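Local coordinates for protein probable benzoylformate decarboxylase (Rhodococcus jostii, PDB 7ORX) that binds thiamine diphosphate between subunits of a tetrameric assembly and belongs to the family of thiamine diphosphate-dependent enzymes, at residues H49-D58 with N80-S91; Y375-F386 with Y398-G409. All blocks are in the same frame, centred on the assembly; numbering follows the deposited sequence.

Interaction 1. Residues H49-D58 with N80-S91. With TPP (thiamine diphosphate), chain K.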
loop_
_atom_site.group_PDB
_atom_site.type_symbol
_atom_site.label_atom_id
_atom_site.label_comp_id
_atom_site.label_asym_id
_atom_site.label_seq_id
_atom_site.Cartn_x
_atom_site.Cartn_y
_atom_site.Cartn_z
ATOM N N HIS C 49 -26.965 -1.026 -6.656
ATOM C CA HIS C 49 -25.676 -0.401 -6.997
ATOM C C HIS C 49 -24.977 -0.129 -5.662
ATOM O O HIS C 49 -25.644 0.260 -4.704
ATOM C CB HIS C 49 -25.935 0.834 -7.873
ATOM C CG HIS C 49 -24.684 1.504 -8.297
ATOM N ND1 HIS C 49 -23.878 0.962 -9.277
ATOM C CD2 HIS C 49 -24.040 2.594 -7.833
ATOM C CE1 HIS C 49 -22.765 1.674 -9.400
ATOM N NE2 HIS C 49 -22.834 2.685 -8.509
ATOM N N GLU C 50 -23.684 -0.411 -5.573
ATOM C CA GLU C 50 -22.973 -0.501 -4.270
ATOM C C GLU C 50 -22.774 0.899 -3.706
ATOM O O GLU C 50 -22.781 1.047 -2.485
ATOM C CB GLU C 50 -21.647 -1.220 -4.458
ATOM C CG GLU C 50 -21.821 -2.682 -4.797
ATOM C CD GLU C 50 -22.116 -3.073 -6.253
ATOM O OE1 GLU C 50 -22.264 -2.156 -7.149
ATOM O OE2 GLU C 50 -22.214 -4.320 -6.519
ATOM N N GLY C 51 -22.577 1.888 -4.567
ATOM C CA GLY C 51 -22.453 3.294 -4.136
ATOM C C GLY C 51 -23.722 3.793 -3.460
ATOM O O GLY C 51 -23.641 4.490 -2.421
ATOM N N ALA C 52 -24.865 3.415 -3.998
ATOM C CA ALA C 52 -26.178 3.685 -3.390
ATOM C C ALA C 52 -26.279 2.942 -2.058
ATOM O O ALA C 52 -26.642 3.583 -1.059
ATOM C CB ALA C 52 -27.267 3.276 -4.357
ATOM N N VAL C 53 -25.955 1.645 -2.044
ATOM C CA VAL C 53 -25.995 0.821 -0.803
ATOM C C VAL C 53 -25.236 1.560 0.297
ATOM O O VAL C 53 -25.685 1.695 1.428
ATOM C CB VAL C 53 -25.330 -0.534 -1.059
ATOM C CG1 VAL C 53 -24.944 -1.248 0.228
ATOM C CG2 VAL C 53 -26.185 -1.405 -1.947
ATOM N N LEU C 54 -24.061 2.005 -0.056
ATOM C CA LEU C 54 -23.128 2.440 0.973
ATOM C C LEU C 54 -23.540 3.836 1.429
ATOM O O LEU C 54 -23.527 4.091 2.654
ATOM C CB LEU C 54 -21.734 2.360 0.378
ATOM C CG LEU C 54 -20.688 2.492 1.452
ATOM C CD1 LEU C 54 -19.667 1.387 1.303
ATOM C CD2 LEU C 54 -20.109 3.910 1.423
ATOM N N SER C 55 -23.950 4.687 0.498
ATOM C CA SER C 55 -24.486 6.032 0.831
ATOM C C SER C 55 -25.781 5.924 1.654
ATOM O O SER C 55 -25.943 6.745 2.571
ATOM C CB SER C 55 -24.706 6.833 -0.407
ATOM O OG SER C 55 -23.481 7.281 -0.956
ATOM N N MET C 56 -26.666 4.958 1.358
ATOM C CA MET C 56 -27.862 4.672 2.192
ATOM C C MET C 56 -27.401 4.327 3.622
ATOM O O MET C 56 -27.978 4.841 4.590
ATOM C CB MET C 56 -28.679 3.502 1.635
ATOM C CG MET C 56 -29.769 3.901 0.692
ATOM S SD MET C 56 -30.473 2.513 -0.304
ATOM C CE MET C 56 -30.808 1.430 1.061
ATOM N N ALA C 57 -26.387 3.459 3.741
ATOM C CA ALA C 57 -25.856 3.008 5.028
ATOM C C ALA C 57 -25.344 4.236 5.763
ATOM O O ALA C 57 -25.598 4.360 6.952
ATOM C CB ALA C 57 -24.774 1.994 4.795
ATOM N N ASP C 58 -24.683 5.125 5.025
ATOM C CA ASP C 58 -24.060 6.348 5.594
ATOM C C ASP C 58 -25.182 7.204 6.195
ATOM O O ASP C 58 -25.080 7.597 7.370
ATOM C CB ASP C 58 -23.219 7.080 4.541
ATOM C CG ASP C 58 -22.154 8.019 5.121
ATOM O OD1 ASP C 58 -21.909 7.939 6.346
ATOM O OD2 ASP C 58 -21.568 8.864 4.357
ATOM N N ASN C 80 -16.921 -0.305 -6.599
ATOM C CA ASN C 80 -18.068 0.574 -6.936
ATOM C C ASN C 80 -18.416 1.504 -5.751
ATOM O O ASN C 80 -19.059 2.582 -6.008
ATOM C CB ASN C 80 -19.254 -0.252 -7.455
ATOM C CG ASN C 80 -19.134 -0.636 -8.927
ATOM O OD1 ASN C 80 -18.337 -0.076 -9.687
ATOM N ND2 ASN C 80 -19.954 -1.572 -9.362
ATOM N N ALA C 81 -17.970 1.175 -4.514
ATOM C CA ALA C 81 -18.307 1.908 -3.263
ATOM C C ALA C 81 -17.186 2.859 -2.788
ATOM O O ALA C 81 -17.411 3.609 -1.826
ATOM C CB ALA C 81 -18.681 0.913 -2.207
ATOM N N MET C 82 -16.034 2.882 -3.444
ATOM C CA MET C 82 -14.871 3.702 -3.022
ATOM C C MET C 82 -15.224 5.177 -2.993
ATOM O O MET C 82 -14.852 5.855 -2.051
ATOM C CB MET C 82 -13.707 3.479 -3.975
ATOM C CG MET C 82 -13.181 2.063 -3.865
ATOM S SD MET C 82 -11.555 2.051 -3.142
ATOM C CE MET C 82 -11.913 2.767 -1.530
ATOM N N GLY C 83 -15.928 5.661 -4.011
ATOM C CA GLY C 83 -16.364 7.071 -4.088
ATOM C C GLY C 83 -17.186 7.439 -2.873
ATOM O O GLY C 83 -16.856 8.444 -2.180
ATOM N N ALA C 84 -18.215 6.630 -2.588
ATOM C CA ALA C 84 -19.147 6.894 -1.473
ATOM C C ALA C 84 -18.367 6.902 -0.159
ATOM O O ALA C 84 -18.608 7.780 0.657
ATOM C CB ALA C 84 -20.243 5.883 -1.508
ATOM N N LEU C 85 -17.406 5.994 -0.032
ATOM C CA LEU C 85 -16.627 5.745 1.208
ATOM C C LEU C 85 -15.833 6.996 1.590
ATOM O O LEU C 85 -15.639 7.203 2.786
ATOM C CB LEU C 85 -15.713 4.545 0.952
ATOM C CG LEU C 85 -15.524 3.581 2.096
ATOM C CD1 LEU C 85 -16.754 3.484 2.989
ATOM C CD2 LEU C 85 -15.140 2.222 1.548
ATOM N N THR C 86 -15.405 7.807 0.621
ATOM C CA THR C 86 -14.701 9.088 0.892
ATOM C C THR C 86 -15.575 9.970 1.795
ATOM O O THR C 86 -15.020 10.635 2.687
ATOM C CB THR C 86 -14.343 9.862 -0.391
ATOM O OG1 THR C 86 -15.511 10.350 -1.101
ATOM C CG2 THR C 86 -13.431 9.046 -1.292
ATOM N N ASN C 87 -16.883 10.031 1.543
ATOM C CA ASN C 87 -17.775 10.907 2.336
ATOM C C ASN C 87 -17.768 10.392 3.775
ATOM O O ASN C 87 -17.722 11.216 4.686
ATOM C CB ASN C 87 -19.182 11.020 1.728
ATOM C CG ASN C 87 -19.193 11.961 0.536
ATOM O OD1 ASN C 87 -18.613 13.042 0.572
ATOM N ND2 ASN C 87 -19.841 11.570 -0.540
ATOM N N SER C 88 -17.763 9.065 3.948
ATOM C CA SER C 88 -17.812 8.399 5.279
ATOM C C SER C 88 -16.596 8.800 6.121
ATOM O O SER C 88 -16.766 9.078 7.318
ATOM C CB SER C 88 -17.936 6.932 5.104
ATOM O OG SER C 88 -18.996 6.654 4.167
ATOM N N VAL C 89 -15.440 8.926 5.476
ATOM C CA VAL C 89 -14.180 9.325 6.142
ATOM C C VAL C 89 -14.370 10.715 6.746
ATOM O O VAL C 89 -14.168 10.871 7.962
ATOM C CB VAL C 89 -12.995 9.230 5.162
ATOM C CG1 VAL C 89 -11.774 9.998 5.616
ATOM C CG2 VAL C 89 -12.643 7.770 4.895
ATOM N N TYR C 90 -14.763 11.696 5.952
ATOM C CA TYR C 90 -14.812 13.120 6.402
ATOM C C TYR C 90 -16.048 13.372 7.269
ATOM O O TYR C 90 -16.010 14.327 8.021
ATOM C CB TYR C 90 -14.633 14.039 5.206
ATOM C CG TYR C 90 -13.234 13.996 4.661
ATOM C CD1 TYR C 90 -12.206 14.627 5.333
ATOM C CD2 TYR C 90 -12.916 13.300 3.501
ATOM C CE1 TYR C 90 -10.904 14.590 4.861
ATOM C CE2 TYR C 90 -11.619 13.262 3.010
ATOM C CZ TYR C 90 -10.604 13.910 3.692
ATOM O OH TYR C 90 -9.301 13.822 3.259
ATOM N N SER C 91 -17.053 12.502 7.234
ATOM C CA SER C 91 -18.249 12.617 8.095
ATOM C C SER C 91 -18.076 11.817 9.389
ATOM O O SER C 91 -19.000 11.845 10.217
ATOM C CB SER C 91 -19.501 12.232 7.352
ATOM O OG SER C 91 -19.593 10.852 7.064
HETATM N "N1'" TPP K . -22.383 -6.460 -8.088
HETATM C "C2'" TPP K . -21.416 -6.351 -9.008
HETATM C CM2 TPP K . -20.822 -5.002 -9.242
HETATM N "N3'" TPP K . -20.931 -7.359 -9.734
HETATM C "C4'" TPP K . -21.456 -8.577 -9.529
HETATM N "N4'" TPP K . -20.945 -9.586 -10.258
HETATM C "C5'" TPP K . -22.492 -8.791 -8.593
HETATM C "C6'" TPP K . -22.910 -7.679 -7.888
HETATM C "C7'" TPP K . -23.095 -10.156 -8.362
HETATM N N3 TPP K . -23.871 -10.640 -9.514
HETATM C C2 TPP K . -23.340 -11.418 -10.456
HETATM S S1 TPP K . -24.553 -12.308 -11.255
HETATM C C5 TPP K . -25.743 -11.183 -10.666
HETATM C C4 TPP K . -25.228 -10.363 -9.719
HETATM C CM4 TPP K . -25.964 -9.294 -8.969
HETATM C C6 TPP K . -27.145 -11.180 -11.220
HETATM C C7 TPP K . -27.358 -10.148 -12.319
HETATM O O7 TPP K . -28.743 -10.208 -12.770
HETATM P PA TPP K . -29.113 -10.102 -14.339
HETATM O O1A TPP K . -28.178 -9.157 -15.015
HETATM O O2A TPP K . -30.588 -9.895 -14.295
HETATM O O3A TPP K . -28.769 -11.528 -14.971
HETATM P PB TPP K . -29.593 -12.897 -14.963
HETATM O O1B TPP K . -29.545 -13.458 -16.374
HETATM O O2B TPP K . -28.868 -13.767 -13.979
HETATM O O3B TPP K . -30.987 -12.534 -14.516
HETATM O O HOH W 1 -19.721 3.623 -8.353
#
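Glu50 and Asn80 meet beside the pyrimidine ring of thiamine diphosphate. Asn80 ND2 donates to Glu50 OE1 at 3.3 Å, with an N-H...O angle of 157°. The carboxylate oxygen lies near the plane of the amide, but the amide nitrogen stands above the carboxylate, 55° out of its plane. The Glu50 chain bends at chi2, which carries the carboxylate to the cofactor. Glu50 OE2 lies 2.7 Å from N1' of thiamine diphosphate. Asn80 ND2 also packs against the cofactor methyl CM2. Other groups of this cofactor bond to a second subunit, including Ser433 and Gly432 of that chain. A glutamate beside N1' is the hallmark of the pyrimidine-binding domain in this enzyme family. Here Glu50 opens helix 50-64, with His49 as its N-cap residue. A water donates to Asn80 O and also lies close to His49 NE2.

Behind this polar end, helices 50-58 and 82-90 run nearly parallel, at 17°, with axes 8.5 Å apart. Small residues allow this approach: Gly51 faces Ala81 and Ala84. Leu54 points at the partner segment. Its CG is anti to the backbone N, and the two methyls split over the start of that segment: CD1 rests on CB of Ala81, just before the helix, and CD2 on Ala84 CB, the latter at 3.5 Å. Leu85 crosses Leu54 at about a right angle, and its CD1 is 3.7 Å from Leu54 CD2. Leu95 and Val97 of strand 95-101 also touch Leu54. At the far end, Ser88 OG donates a weak bond to Asp58 OD2 at 3.4 Å. The stronger partner of Asp58 is Ser93, through OD1.

Interaction 2. Residues Y375-F386 with Y398-G409. With TPP (thiamine diphosphate), chain I.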
loop_
_atom_site.group_PDB
_atom_site.type_symbol
_atom_site.label_atom_id
_atom_site.label_comp_id
_atom_site.label_asym_id
_atom_site.label_seq_id
_atom_site.Cartn_x
_atom_site.Cartn_y
_atom_site.Cartn_z
ATOM N N TYR C 375 -32.928 17.821 6.391
ATOM C CA TYR C 375 -32.631 18.120 4.970
ATOM C C TYR C 375 -31.352 17.415 4.560
ATOM O O TYR C 375 -30.327 17.720 5.129
ATOM C CB TYR C 375 -32.564 19.629 4.713
ATOM C CG TYR C 375 -33.857 20.336 5.032
ATOM C CD1 TYR C 375 -34.910 20.385 4.137
ATOM C CD2 TYR C 375 -34.059 20.898 6.272
ATOM C CE1 TYR C 375 -36.105 21.026 4.457
ATOM C CE2 TYR C 375 -35.241 21.519 6.614
ATOM C CZ TYR C 375 -36.270 21.602 5.707
ATOM O OH TYR C 375 -37.422 22.236 6.090
ATOM N N VAL C 376 -31.416 16.540 3.568
ATOM C CA VAL C 376 -30.192 15.996 2.931
ATOM C C VAL C 376 -29.966 16.760 1.625
ATOM O O VAL C 376 -30.697 16.533 0.655
ATOM C CB VAL C 376 -30.292 14.483 2.713
ATOM C CG1 VAL C 376 -29.105 13.925 1.960
ATOM C CG2 VAL C 376 -30.462 13.736 4.025
ATOM N N ASN C 377 -28.969 17.638 1.627
ATOM C CA ASN C 377 -28.614 18.609 0.567
ATOM C C ASN C 377 -27.497 18.057 -0.310
ATOM O O ASN C 377 -26.492 17.669 0.219
ATOM C CB ASN C 377 -28.117 19.895 1.213
ATOM C CG ASN C 377 -28.067 21.036 0.238
ATOM O OD1 ASN C 377 -27.582 20.872 -0.869
ATOM N ND2 ASN C 377 -28.612 22.178 0.612
ATOM N N GLU C 378 -27.654 18.055 -1.621
ATOM C CA GLU C 378 -26.546 17.779 -2.563
ATOM C C GLU C 378 -26.801 18.644 -3.789
ATOM O O GLU C 378 -27.071 18.114 -4.862
ATOM C CB GLU C 378 -26.471 16.287 -2.857
ATOM C CG GLU C 378 -25.191 15.888 -3.589
ATOM C CD GLU C 378 -25.020 14.377 -3.776
ATOM O OE1 GLU C 378 -24.132 13.782 -3.052
ATOM O OE2 GLU C 378 -25.810 13.766 -4.581
ATOM N N SER C 379 -26.829 19.949 -3.567
ATOM C CA SER C 379 -27.190 20.998 -4.561
ATOM C C SER C 379 -26.083 22.037 -4.472
ATOM O O SER C 379 -26.128 22.880 -3.529
ATOM C CB SER C 379 -28.540 21.604 -4.294
ATOM O OG SER C 379 -28.858 22.594 -5.266
ATOM N N THR C 380 -25.094 21.912 -5.349
ATOM C CA THR C 380 -23.749 22.468 -5.101
ATOM C C THR C 380 -23.778 23.989 -5.277
ATOM O O THR C 380 -23.141 24.660 -4.447
ATOM C CB THR C 380 -22.721 21.632 -5.870
ATOM O OG1 THR C 380 -23.252 21.345 -7.149
ATOM C CG2 THR C 380 -22.449 20.297 -5.199
ATOM N N SER C 381 -24.590 24.537 -6.196
ATOM C CA SER C 381 -24.563 25.989 -6.549
ATOM C C SER C 381 -25.531 26.830 -5.711
ATOM O O SER C 381 -25.473 28.041 -5.859
ATOM C CB SER C 381 -24.813 26.207 -8.023
ATOM O OG SER C 381 -26.190 26.086 -8.320
ATOM N N THR C 382 -26.321 26.236 -4.819
ATOM C CA THR C 382 -27.463 26.875 -4.111
ATOM C C THR C 382 -27.163 27.107 -2.625
ATOM O O THR C 382 -28.115 27.257 -1.845
ATOM C CB THR C 382 -28.683 25.958 -4.191
ATOM O OG1 THR C 382 -28.415 24.776 -3.444
ATOM C CG2 THR C 382 -29.024 25.550 -5.602
ATOM N N SER C 383 -25.901 27.113 -2.212
ATOM C CA SER C 383 -25.549 27.127 -0.773
ATOM C C SER C 383 -25.969 28.446 -0.095
ATOM O O SER C 383 -26.659 28.408 0.906
ATOM C CB SER C 383 -24.114 26.831 -0.599
ATOM O OG SER C 383 -24.047 25.893 0.444
ATOM N N ASP C 384 -25.531 29.590 -0.603
ATOM C CA ASP C 384 -25.865 30.946 -0.074
ATOM C C ASP C 384 -27.393 31.081 0.082
ATOM O O ASP C 384 -27.847 31.589 1.139
ATOM C CB ASP C 384 -25.270 32.031 -0.977
ATOM C CG ASP C 384 -23.793 32.313 -0.724
ATOM O OD1 ASP C 384 -23.197 31.633 0.140
ATOM O OD2 ASP C 384 -23.235 33.232 -1.389
ATOM N N ALA C 385 -28.159 30.614 -0.907
ATOM C CA ALA C 385 -29.640 30.592 -0.893
ATOM C C ALA C 385 -30.152 29.753 0.285
ATOM O O ALA C 385 -30.994 30.225 1.036
ATOM C CB ALA C 385 -30.138 30.048 -2.204
ATOM N N PHE C 386 -29.675 28.531 0.442
ATOM C CA PHE C 386 -30.136 27.630 1.526
ATOM C C PHE C 386 -29.988 28.340 2.888
ATOM O O PHE C 386 -30.924 28.396 3.677
ATOM C CB PHE C 386 -29.359 26.308 1.434
ATOM C CG PHE C 386 -29.813 25.292 2.430
ATOM C CD1 PHE C 386 -29.361 25.315 3.717
ATOM C CD2 PHE C 386 -30.785 24.386 2.091
ATOM C CE1 PHE C 386 -29.848 24.430 4.660
ATOM C CE2 PHE C 386 -31.292 23.504 3.026
ATOM C CZ PHE C 386 -30.814 23.532 4.315
ATOM N N TYR C 398 -29.538 18.847 9.035
ATOM C CA TYR C 398 -28.818 19.085 7.758
ATOM C C TYR C 398 -27.681 18.061 7.597
ATOM O O TYR C 398 -26.890 17.896 8.521
ATOM C CB TYR C 398 -28.260 20.510 7.732
ATOM C CG TYR C 398 -27.590 20.915 6.443
ATOM C CD1 TYR C 398 -28.331 21.397 5.392
ATOM C CD2 TYR C 398 -26.223 20.814 6.253
ATOM C CE1 TYR C 398 -27.750 21.765 4.199
ATOM C CE2 TYR C 398 -25.617 21.173 5.053
ATOM C CZ TYR C 398 -26.393 21.659 4.028
ATOM O OH TYR C 398 -25.856 22.015 2.826
ATOM N N TYR C 399 -27.626 17.424 6.435
ATOM C CA TYR C 399 -26.503 16.584 5.965
ATOM C C TYR C 399 -26.174 17.005 4.526
ATOM O O TYR C 399 -27.048 17.186 3.737
ATOM C CB TYR C 399 -26.828 15.090 6.074
ATOM C CG TYR C 399 -27.209 14.704 7.469
ATOM C CD1 TYR C 399 -26.262 14.480 8.426
ATOM C CD2 TYR C 399 -28.523 14.643 7.861
ATOM C CE1 TYR C 399 -26.591 14.162 9.736
ATOM C CE2 TYR C 399 -28.883 14.345 9.165
ATOM C CZ TYR C 399 -27.911 14.090 10.099
ATOM O OH TYR C 399 -28.327 13.802 11.341
ATOM N N PHE C 400 -24.886 17.144 4.232
ATOM C CA PHE C 400 -24.311 17.444 2.901
ATOM C C PHE C 400 -23.056 16.572 2.780
ATOM O O PHE C 400 -22.346 16.374 3.744
ATOM C CB PHE C 400 -24.060 18.957 2.806
ATOM C CG PHE C 400 -23.411 19.409 1.529
ATOM C CD1 PHE C 400 -22.089 19.170 1.273
ATOM C CD2 PHE C 400 -24.142 20.048 0.545
ATOM C CE1 PHE C 400 -21.503 19.569 0.080
ATOM C CE2 PHE C 400 -23.566 20.431 -0.658
ATOM C CZ PHE C 400 -22.247 20.168 -0.900
ATOM N N PRO C 401 -22.719 16.051 1.589
ATOM C CA PRO C 401 -21.582 15.154 1.450
ATOM C C PRO C 401 -20.289 15.795 1.961
ATOM O O PRO C 401 -19.913 16.833 1.443
ATOM C CB PRO C 401 -21.493 14.885 -0.070
ATOM C CG PRO C 401 -22.341 15.947 -0.707
ATOM C CD PRO C 401 -23.406 16.263 0.311
ATOM N N ALA C 402 -19.609 15.132 2.891
ATOM C CA ALA C 402 -18.487 15.727 3.654
ATOM C C ALA C 402 -17.210 15.787 2.819
ATOM O O ALA C 402 -16.319 16.489 3.244
ATOM C CB ALA C 402 -18.285 15.014 4.974
ATOM N N SER C 403 -17.112 15.116 1.682
ATOM C CA SER C 403 -15.967 15.324 0.757
ATOM C C SER C 403 -16.482 15.726 -0.628
ATOM O O SER C 403 -15.759 15.582 -1.602
ATOM C CB SER C 403 -15.074 14.116 0.682
ATOM O OG SER C 403 -15.582 13.193 -0.276
ATOM N N GLY C 404 -17.699 16.247 -0.703
ATOM C CA GLY C 404 -18.340 16.656 -1.970
ATOM C C GLY C 404 -18.313 15.549 -3.007
ATOM O O GLY C 404 -18.430 15.852 -4.188
ATOM N N GLY C 405 -18.149 14.301 -2.570
ATOM C CA GLY C 405 -18.381 13.113 -3.407
ATOM C C GLY C 405 -19.841 13.036 -3.787
ATOM O O GLY C 405 -20.668 12.821 -2.879
ATOM N N LEU C 406 -20.172 13.280 -5.052
ATOM C CA LEU C 406 -21.608 13.300 -5.452
ATOM C C LEU C 406 -22.104 11.859 -5.522
ATOM O O LEU C 406 -21.279 10.952 -5.687
ATOM C CB LEU C 406 -21.832 14.064 -6.755
ATOM C CG LEU C 406 -21.535 15.562 -6.687
ATOM C CD1 LEU C 406 -22.019 16.239 -7.961
ATOM C CD2 LEU C 406 -22.157 16.207 -5.445
ATOM N N GLY C 407 -23.400 11.680 -5.322
ATOM C CA GLY C 407 -24.048 10.364 -5.186
ATOM C C GLY C 407 -24.254 9.994 -3.737
ATOM O O GLY C 407 -24.588 8.831 -3.477
ATOM N N PHE C 408 -24.059 10.956 -2.843
ATOM C CA PHE C 408 -24.411 10.842 -1.418
ATOM C C PHE C 408 -25.885 11.174 -1.202
ATOM O O PHE C 408 -26.548 10.426 -0.528
ATOM C CB PHE C 408 -23.506 11.744 -0.595
ATOM C CG PHE C 408 -23.938 11.960 0.827
ATOM C CD1 PHE C 408 -23.520 11.101 1.814
ATOM C CD2 PHE C 408 -24.719 13.051 1.185
ATOM C CE1 PHE C 408 -23.880 11.312 3.133
ATOM C CE2 PHE C 408 -25.074 13.264 2.504
ATOM C CZ PHE C 408 -24.673 12.372 3.471
ATOM N N GLY C 409 -26.387 12.272 -1.755
ATOM C CA GLY C 409 -27.678 12.866 -1.350
ATOM C C GLY C 409 -28.878 11.953 -1.524
ATOM O O GLY C 409 -29.541 11.625 -0.515
HETATM N "N1'" TPP I . -17.992 13.744 -9.653
HETATM C "C2'" TPP I . -18.220 13.454 -8.365
HETATM C CM2 TPP I . -18.408 12.021 -7.989
HETATM N "N3'" TPP I . -18.280 14.355 -7.384
HETATM C "C4'" TPP I . -18.093 15.643 -7.713
HETATM N "N4'" TPP I . -18.152 16.523 -6.705
HETATM C "C5'" TPP I . -17.862 16.053 -9.048
HETATM C "C6'" TPP I . -17.810 15.031 -9.976
HETATM C "C7'" TPP I . -17.673 17.507 -9.453
HETATM N N3 TPP I . -18.898 18.332 -9.312
HETATM C C2 TPP I . -19.017 19.266 -8.364
HETATM S S1 TPP I . -20.489 20.142 -8.461
HETATM C C5 TPP I . -20.934 19.191 -9.847
HETATM C C4 TPP I . -20.027 18.220 -10.127
HETATM C CM4 TPP I . -20.159 17.177 -11.197
HETATM C C6 TPP I . -22.177 19.515 -10.629
HETATM C C7 TPP I . -23.423 18.905 -10.058
HETATM O O7 TPP I . -24.351 19.985 -9.848
HETATM P PA TPP I . -25.913 19.714 -9.663
HETATM O O1A TPP I . -26.331 18.547 -8.831
HETATM O O2A TPP I . -26.442 19.737 -11.058
HETATM O O3A TPP I . -26.226 21.071 -8.868
HETATM P PB TPP I . -25.984 22.614 -9.331
HETATM O O1B TPP I . -26.496 23.518 -8.221
HETATM O O2B TPP I . -24.503 22.779 -9.598
HETATM O O3B TPP I . -26.806 22.740 -10.596
#
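Glu378 OE1 accepts from Phe408 N at 2.8 Å and, more weakly, from Gly409 N at 3.0 Å. It offers its syn lone pair to Phe408 N. Glu378 OE2 receives a weak bond from Gly407 N. The side chain reaches the 407-409 backbone because CG is anti to the backbone N (chi1 -168°) and the chain stays extended beyond it. Leu406 CD2 packs on Glu378 CG at 3.6 Å. The same loop holds thiamine diphosphate: Gly404 O accepts from N4' at 2.6 Å, and Leu406 N donates to N3'. Ser381 N and OG both bond to O1B of its terminal phosphate, while Thr380 OG1 gives O2B only a weak bond.

Asn377 OD1 accepts from Ser379 N in an Asx turn and lies at the edge of the Phe400 ring. The Tyr398 ring touches both Asn377 CB and Phe386. Its CE1 sits 3.4 Å over one Phe386 face, with the ring planes at 52°. Tyr399 N to Tyr375 O and Asn377 N to Tyr399 O join the two parallel strands. Strand 398-399 edges the sheet within this chain, strand 425-430 flanks 374-378 on its other side, and helix 383-389 makes the beta-alpha-beta crossover.

How the interactions relate
Interaction 1 comes first along the chain, in the N-terminal thiamine diphosphate-binding domain. Interaction 2 follows in the C-terminal one. Their centres are about 15 Å apart, and they touch directly. Asn87 of helix 82-90 probably bonds through OD1 to Ser403 N and through ND2 to Gly405 O. Ser55 OG also bonds to Gly407 O, so both helices of interaction 1 meet the loop of 400-408. The N-terminal and C-terminal domains are thus joined within one chain at this loop. The two contacts serve different thiamine diphosphate molecules. Through them, one chain contributes to two separate cofactor sites.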